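Local coordinates for transcription regulator (Lactobacillus plantarum WCFS1, PDB 3CLK), which probably binds DNA as a dimer and regulates transcription, with a periplasmic-binding-protein-like domain of the kind that senses small effector molecules, at residues D101-Q115 / R261-V273. Sequence-based numbering, arbitrary orientation.
Sequences DRPFISSDDEDIGYQ and RIVSQQFIPVNPV
Phe104 and Phe267, on the same face of the adjoining parallel strands 104-106 and 265-267, touch through their CE1 atoms at 3.7 Å, with ring planes 45° apart. The strands are joined by a ladder that includes Gln266 N to Phe104 O, Ser106 N to Gln266 O and a short bond of 2.7 Å from Ile268 N to Ser106 O. Around Ile105, on the other face, the packing is close: its CG2 lies 3.8 Å from Ile268 CG1, and helix 240-256 packs over it through Thr246 and Gln250. On the aromatic side Gln265 and Phe267 are exposed, though Phe104 beside them is buried. Phe104 CG lies between its backbone N and carbonyl carbon (chi1 73°), bringing the end of the ring toward both. Gln265 CB sits over a face of this ring, and the extended Gln265 chain carries NE2 on to Arg102 O in an almost straight bond of 2.7 Å in the amide plane; the same nitrogen also reaches Asp100 O. Strand 265-267 is the outermost strand of the parallel sheet and 271-273 pairs antiparallel with strand 234-237 at the edge of the second, mixed sheet, so the pair spans the junction of the two lobes of a periplasmic-binding-protein-like fold. At this junction Asp108, the N-cap of helix 109-121, receives Asp111 N at OD1, and its CA lies over one face of the Phe267 ring. A water bridges Asp108 N and Ile268 O; another links Pro269 O with Ser107 OG, which is also hydrogen-bonded to Gln238 OE1. Val270 packs against the start of the helix, CG1 on Ser107 and Ile112 CG1, CG2 3.7 Å from Gln115 NE2, which donates to Asp111 OD2.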
loop_
_atom_site.group_PDB
_atom_site.type_symbol
_atom_site.label_atom_id
_atom_site.label_comp_id
_atom_site.label_asym_id
_atom_site.label_seq_id
_atom_site.Cartn_x
_atom_site.Cartn_y
_atom_site.Cartn_z
ATOM N N ASP B 101 -20.914 4.351 22.427
ATOM C CA ASP B 101 -20.461 5.740 22.507
ATOM C C ASP B 101 -18.947 5.919 22.430
ATOM O O ASP B 101 -18.421 6.986 22.742
ATOM C CB ASP B 101 -20.993 6.390 23.788
ATOM C CG ASP B 101 -20.826 5.501 25.005
ATOM O OD1 ASP B 101 -19.686 5.066 25.275
ATOM O OD2 ASP B 101 -21.839 5.238 25.692
ATOM N N ARG B 102 -18.255 4.864 22.018
ATOM C CA ARG B 102 -16.807 4.888 21.862
ATOM C C ARG B 102 -16.478 6.025 20.892
ATOM O O ARG B 102 -17.166 6.206 19.891
ATOM C CB ARG B 102 -16.374 3.555 21.267
ATOM C CG ARG B 102 -14.899 3.322 21.132
ATOM C CD ARG B 102 -14.689 1.949 20.508
ATOM N NE ARG B 102 -15.820 1.059 20.776
ATOM C CZ ARG B 102 -15.773 -0.264 20.667
ATOM N NH1 ARG B 102 -14.649 -0.859 20.299
ATOM N NH2 ARG B 102 -16.851 -0.991 20.923
ATOM N N PRO B 103 -15.439 6.821 21.186
ATOM C CA PRO B 103 -15.084 7.925 20.290
ATOM C C PRO B 103 -14.503 7.432 18.966
ATOM O O PRO B 103 -13.642 6.556 18.942
ATOM C CB PRO B 103 -14.067 8.720 21.105
ATOM C CG PRO B 103 -13.396 7.649 21.917
ATOM C CD PRO B 103 -14.558 6.798 22.367
ATOM N N PHE B 104 -14.985 7.988 17.864
ATOM C CA PHE B 104 -14.480 7.589 16.561
ATOM C C PHE B 104 -14.651 8.682 15.520
ATOM O O PHE B 104 -15.468 9.583 15.672
ATOM C CB PHE B 104 -15.167 6.301 16.087
ATOM C CG PHE B 104 -16.601 6.483 15.650
ATOM C CD1 PHE B 104 -16.906 7.107 14.441
ATOM C CD2 PHE B 104 -17.644 5.999 16.435
ATOM C CE1 PHE B 104 -18.222 7.245 14.020
ATOM C CE2 PHE B 104 -18.968 6.129 16.025
ATOM C CZ PHE B 104 -19.260 6.753 14.816
ATOM N N ILE B 105 -13.842 8.593 14.475
ATOM C CA ILE B 105 -13.886 9.518 13.357
ATOM C C ILE B 105 -13.790 8.628 12.128
ATOM O O ILE B 105 -12.806 7.895 11.961
ATOM C CB ILE B 105 -12.689 10.467 13.362
ATOM C CG1 ILE B 105 -12.738 11.352 14.610
ATOM C CG2 ILE B 105 -12.683 11.294 12.080
ATOM C CD1 ILE B 105 -11.477 12.177 14.815
ATOM N N SER B 106 -14.810 8.677 11.279
ATOM C CA SER B 106 -14.828 7.859 10.074
ATOM C C SER B 106 -15.897 8.353 9.122
ATOM O O SER B 106 -16.504 9.404 9.344
ATOM C CB SER B 106 -15.122 6.403 10.431
ATOM O OG SER B 106 -16.429 6.275 10.961
ATOM N N SER B 107 -16.116 7.587 8.057
ATOM C CA SER B 107 -17.130 7.918 7.067
ATOM C C SER B 107 -18.442 7.321 7.529
ATOM O O SER B 107 -18.467 6.461 8.418
ATOM C CB SER B 107 -16.777 7.318 5.699
ATOM O OG SER B 107 -15.584 7.872 5.169
ATOM N N ASP B 108 -19.535 7.780 6.930
ATOM C CA ASP B 108 -20.848 7.247 7.250
ATOM C C ASP B 108 -20.948 6.028 6.340
ATOM O O ASP B 108 -21.268 6.152 5.156
ATOM C CB ASP B 108 -21.931 8.257 6.890
ATOM C CG ASP B 108 -23.313 7.773 7.254
ATOM O OD1 ASP B 108 -23.590 6.566 7.088
ATOM O OD2 ASP B 108 -24.124 8.602 7.694
ATOM N N ASP B 109 -20.658 4.852 6.886
ATOM C CA ASP B 109 -20.681 3.633 6.087
ATOM C C ASP B 109 -21.992 3.383 5.373
ATOM O O ASP B 109 -21.998 2.980 4.213
ATOM C CB ASP B 109 -20.314 2.419 6.946
ATOM C CG ASP B 109 -18.839 2.383 7.288
ATOM O OD1 ASP B 109 -18.018 2.264 6.354
ATOM O OD2 ASP B 109 -18.497 2.482 8.478
ATOM N N GLU B 110 -23.111 3.614 6.043
ATOM C CA GLU B 110 -24.370 3.390 5.363
ATOM C C GLU B 110 -24.460 4.309 4.147
ATOM O O GLU B 110 -24.866 3.880 3.068
ATOM C CB GLU B 110 -25.563 3.647 6.290
ATOM C CG GLU B 110 -26.871 3.210 5.644
ATOM C CD GLU B 110 -28.095 3.480 6.494
ATOM O OE1 GLU B 110 -28.067 3.174 7.706
ATOM O OE2 GLU B 110 -29.091 3.984 5.939
ATOM N N ASP B 111 -24.074 5.571 4.318
ATOM C CA ASP B 111 -24.131 6.520 3.210
ATOM C C ASP B 111 -23.143 6.142 2.107
ATOM O O ASP B 111 -23.353 6.482 0.946
ATOM C CB ASP B 111 -23.865 7.948 3.700
ATOM C CG ASP B 111 -24.263 8.998 2.672
ATOM O OD1 ASP B 111 -25.396 8.927 2.157
ATOM O OD2 ASP B 111 -23.451 9.896 2.379
ATOM N N ILE B 112 -22.067 5.438 2.461
ATOM C CA ILE B 112 -21.116 5.008 1.442
ATOM C C ILE B 112 -21.827 4.022 0.527
ATOM O O ILE B 112 -21.796 4.164 -0.696
ATOM C CB ILE B 112 -19.868 4.318 2.048
ATOM C CG1 ILE B 112 -18.946 5.367 2.671
ATOM C CG2 ILE B 112 -19.130 3.513 0.957
ATOM C CD1 ILE B 112 -17.628 4.816 3.185
ATOM N N GLY B 113 -22.480 3.030 1.127
ATOM C CA GLY B 113 -23.195 2.031 0.352
ATOM C C GLY B 113 -24.327 2.653 -0.443
ATOM O O GLY B 113 -24.621 2.242 -1.575
ATOM N N TYR B 114 -24.958 3.652 0.167
ATOM C CA TYR B 114 -26.064 4.384 -0.430
ATOM C C TYR B 114 -25.604 5.165 -1.661
ATOM O O TYR B 114 -26.210 5.062 -2.720
ATOM C CB TYR B 114 -26.651 5.349 0.601
ATOM C CG TYR B 114 -27.919 6.054 0.167
ATOM C CD1 TYR B 114 -29.120 5.354 0.007
ATOM C CD2 TYR B 114 -27.933 7.431 -0.031
ATOM C CE1 TYR B 114 -30.306 6.021 -0.331
ATOM C CE2 TYR B 114 -29.102 8.103 -0.367
ATOM C CZ TYR B 114 -30.286 7.397 -0.513
ATOM O OH TYR B 114 -31.441 8.082 -0.828
ATOM N N GLN B 115 -24.535 5.941 -1.518
ATOM C CA GLN B 115 -24.013 6.724 -2.638
ATOM C C GLN B 115 -23.435 5.868 -3.767
ATOM O O GLN B 115 -23.644 6.156 -4.947
ATOM C CB GLN B 115 -22.953 7.708 -2.143
ATOM C CG GLN B 115 -23.551 8.926 -1.449
ATOM C CD GLN B 115 -22.519 9.996 -1.162
ATOM O OE1 GLN B 115 -21.756 10.393 -2.041
ATOM N NE2 GLN B 115 -22.502 10.480 0.069
ATOM N N ARG B 261 -9.412 13.424 27.650
ATOM C CA ARG B 261 -10.354 12.392 27.234
ATOM C C ARG B 261 -11.119 12.855 25.996
ATOM O O ARG B 261 -11.398 14.045 25.842
ATOM C CB ARG B 261 -11.354 12.091 28.349
ATOM C CG ARG B 261 -10.756 11.442 29.581
ATOM C CD ARG B 261 -11.854 11.066 30.568
ATOM N NE ARG B 261 -11.330 10.376 31.742
ATOM C CZ ARG B 261 -12.086 9.846 32.700
ATOM N NH1 ARG B 261 -13.408 9.925 32.627
ATOM N NH2 ARG B 261 -11.517 9.234 33.731
ATOM N N ILE B 262 -11.463 11.908 25.126
ATOM C CA ILE B 262 -12.198 12.213 23.903
ATOM C C ILE B 262 -13.501 11.407 23.883
ATOM O O ILE B 262 -13.490 10.200 24.113
ATOM C CB ILE B 262 -11.349 11.861 22.662
ATOM C CG1 ILE B 262 -9.992 12.568 22.755
ATOM C CG2 ILE B 262 -12.076 12.281 21.393
ATOM C CD1 ILE B 262 -9.059 12.294 21.588
ATOM N N VAL B 263 -14.623 12.068 23.611
ATOM C CA VAL B 263 -15.906 11.375 23.595
ATOM C C VAL B 263 -16.744 11.611 22.343
ATOM O O VAL B 263 -17.851 11.085 22.231
ATOM C CB VAL B 263 -16.772 11.775 24.817
ATOM C CG1 VAL B 263 -16.013 11.505 26.109
ATOM C CG2 VAL B 263 -17.162 13.244 24.721
ATOM N N SER B 264 -16.227 12.389 21.399
ATOM C CA SER B 264 -16.983 12.672 20.187
ATOM C C SER B 264 -16.934 11.573 19.126
ATOM O O SER B 264 -15.944 10.849 18.999
ATOM C CB SER B 264 -16.504 13.986 19.564
ATOM O OG SER B 264 -15.144 13.901 19.186
ATOM N N GLN B 265 -18.028 11.458 18.380
ATOM C CA GLN B 265 -18.156 10.503 17.285
ATOM C C GLN B 265 -18.481 11.389 16.087
ATOM O O GLN B 265 -19.469 12.133 16.110
ATOM C CB GLN B 265 -19.301 9.525 17.546
ATOM C CG GLN B 265 -19.175 8.750 18.855
ATOM C CD GLN B 265 -20.252 7.699 19.005
ATOM O OE1 GLN B 265 -21.434 7.975 18.806
ATOM N NE2 GLN B 265 -19.850 6.482 19.362
ATOM N N GLN B 266 -17.664 11.309 15.043
ATOM C CA GLN B 266 -17.854 12.171 13.882
ATOM C C GLN B 266 -17.797 11.455 12.531
ATOM O O GLN B 266 -17.092 10.458 12.371
ATOM C CB GLN B 266 -16.787 13.262 13.925
ATOM C CG GLN B 266 -17.095 14.513 13.149
ATOM C CD GLN B 266 -15.953 15.502 13.228
ATOM O OE1 GLN B 266 -15.308 15.630 14.271
ATOM N NE2 GLN B 266 -15.700 16.216 12.132
ATOM N N PHE B 267 -18.541 11.975 11.561
ATOM C CA PHE B 267 -18.560 11.411 10.217
ATOM C C PHE B 267 -17.905 12.385 9.253
ATOM O O PHE B 267 -18.268 13.557 9.206
ATOM C CB PHE B 267 -19.989 11.157 9.732
ATOM C CG PHE B 267 -20.632 9.933 10.315
ATOM C CD1 PHE B 267 -19.880 8.791 10.584
ATOM C CD2 PHE B 267 -22.006 9.898 10.538
ATOM C CE1 PHE B 267 -20.485 7.634 11.066
ATOM C CE2 PHE B 267 -22.624 8.743 11.018
ATOM C CZ PHE B 267 -21.864 7.610 11.282
ATOM N N ILE B 268 -16.936 11.897 8.489
ATOM C CA ILE B 268 -16.257 12.726 7.506
ATOM C C ILE B 268 -16.948 12.426 6.179
ATOM O O ILE B 268 -17.045 11.265 5.769
ATOM C CB ILE B 268 -14.763 12.360 7.389
ATOM C CG1 ILE B 268 -14.087 12.483 8.759
ATOM C CG2 ILE B 268 -14.079 13.283 6.376
ATOM C CD1 ILE B 268 -14.002 13.910 9.291
ATOM N N PRO B 269 -17.442 13.469 5.492
ATOM C CA PRO B 269 -18.129 13.282 4.209
ATOM C C PRO B 269 -17.274 12.543 3.172
ATOM O O PRO B 269 -16.045 12.628 3.192
ATOM C CB PRO B 269 -18.445 14.716 3.773
ATOM C CG PRO B 269 -18.542 15.465 5.078
ATOM C CD PRO B 269 -17.382 14.898 5.854
ATOM N N VAL B 270 -17.933 11.792 2.296
ATOM C CA VAL B 270 -17.251 11.086 1.215
ATOM C C VAL B 270 -17.728 11.730 -0.084
ATOM O O VAL B 270 -18.768 12.394 -0.112
ATOM C CB VAL B 270 -17.602 9.579 1.154
ATOM C CG1 VAL B 270 -17.160 8.879 2.430
ATOM C CG2 VAL B 270 -19.084 9.398 0.893
ATOM N N ASN B 271 -16.976 11.532 -1.159
ATOM C CA ASN B 271 -17.344 12.119 -2.441
ATOM C C ASN B 271 -17.044 11.197 -3.606
ATOM O O ASN B 271 -15.969 10.607 -3.683
ATOM C CB ASN B 271 -16.589 13.429 -2.659
ATOM C CG ASN B 271 -16.815 14.419 -1.546
ATOM O OD1 ASN B 271 -16.314 14.244 -0.434
ATOM N ND2 ASN B 271 -17.585 15.462 -1.831
ATOM N N PRO B 272 -17.998 11.059 -4.533
ATOM C CA PRO B 272 -17.761 10.191 -5.684
ATOM C C PRO B 272 -16.760 10.834 -6.639
ATOM O O PRO B 272 -16.800 12.045 -6.876
ATOM C CB PRO B 272 -19.152 10.040 -6.294
ATOM C CG PRO B 272 -19.811 11.345 -5.954
ATOM C CD PRO B 272 -19.387 11.550 -4.520
ATOM N N VAL B 273 -15.837 10.026 -7.149
ATOM C CA VAL B 273 -14.836 10.496 -8.096
ATOM C C VAL B 273 -15.010 9.664 -9.363
ATOM O O VAL B 273 -14.675 8.477 -9.391
ATOM C CB VAL B 273 -13.407 10.296 -7.571
ATOM C CG1 VAL B 273 -12.406 10.656 -8.668
ATOM C CG2 VAL B 273 -13.180 11.154 -6.341
HETATM O O HOH W 1 -14.714 10.495 4.319
HETATM O O HOH W 2 -19.103 9.905 4.998
#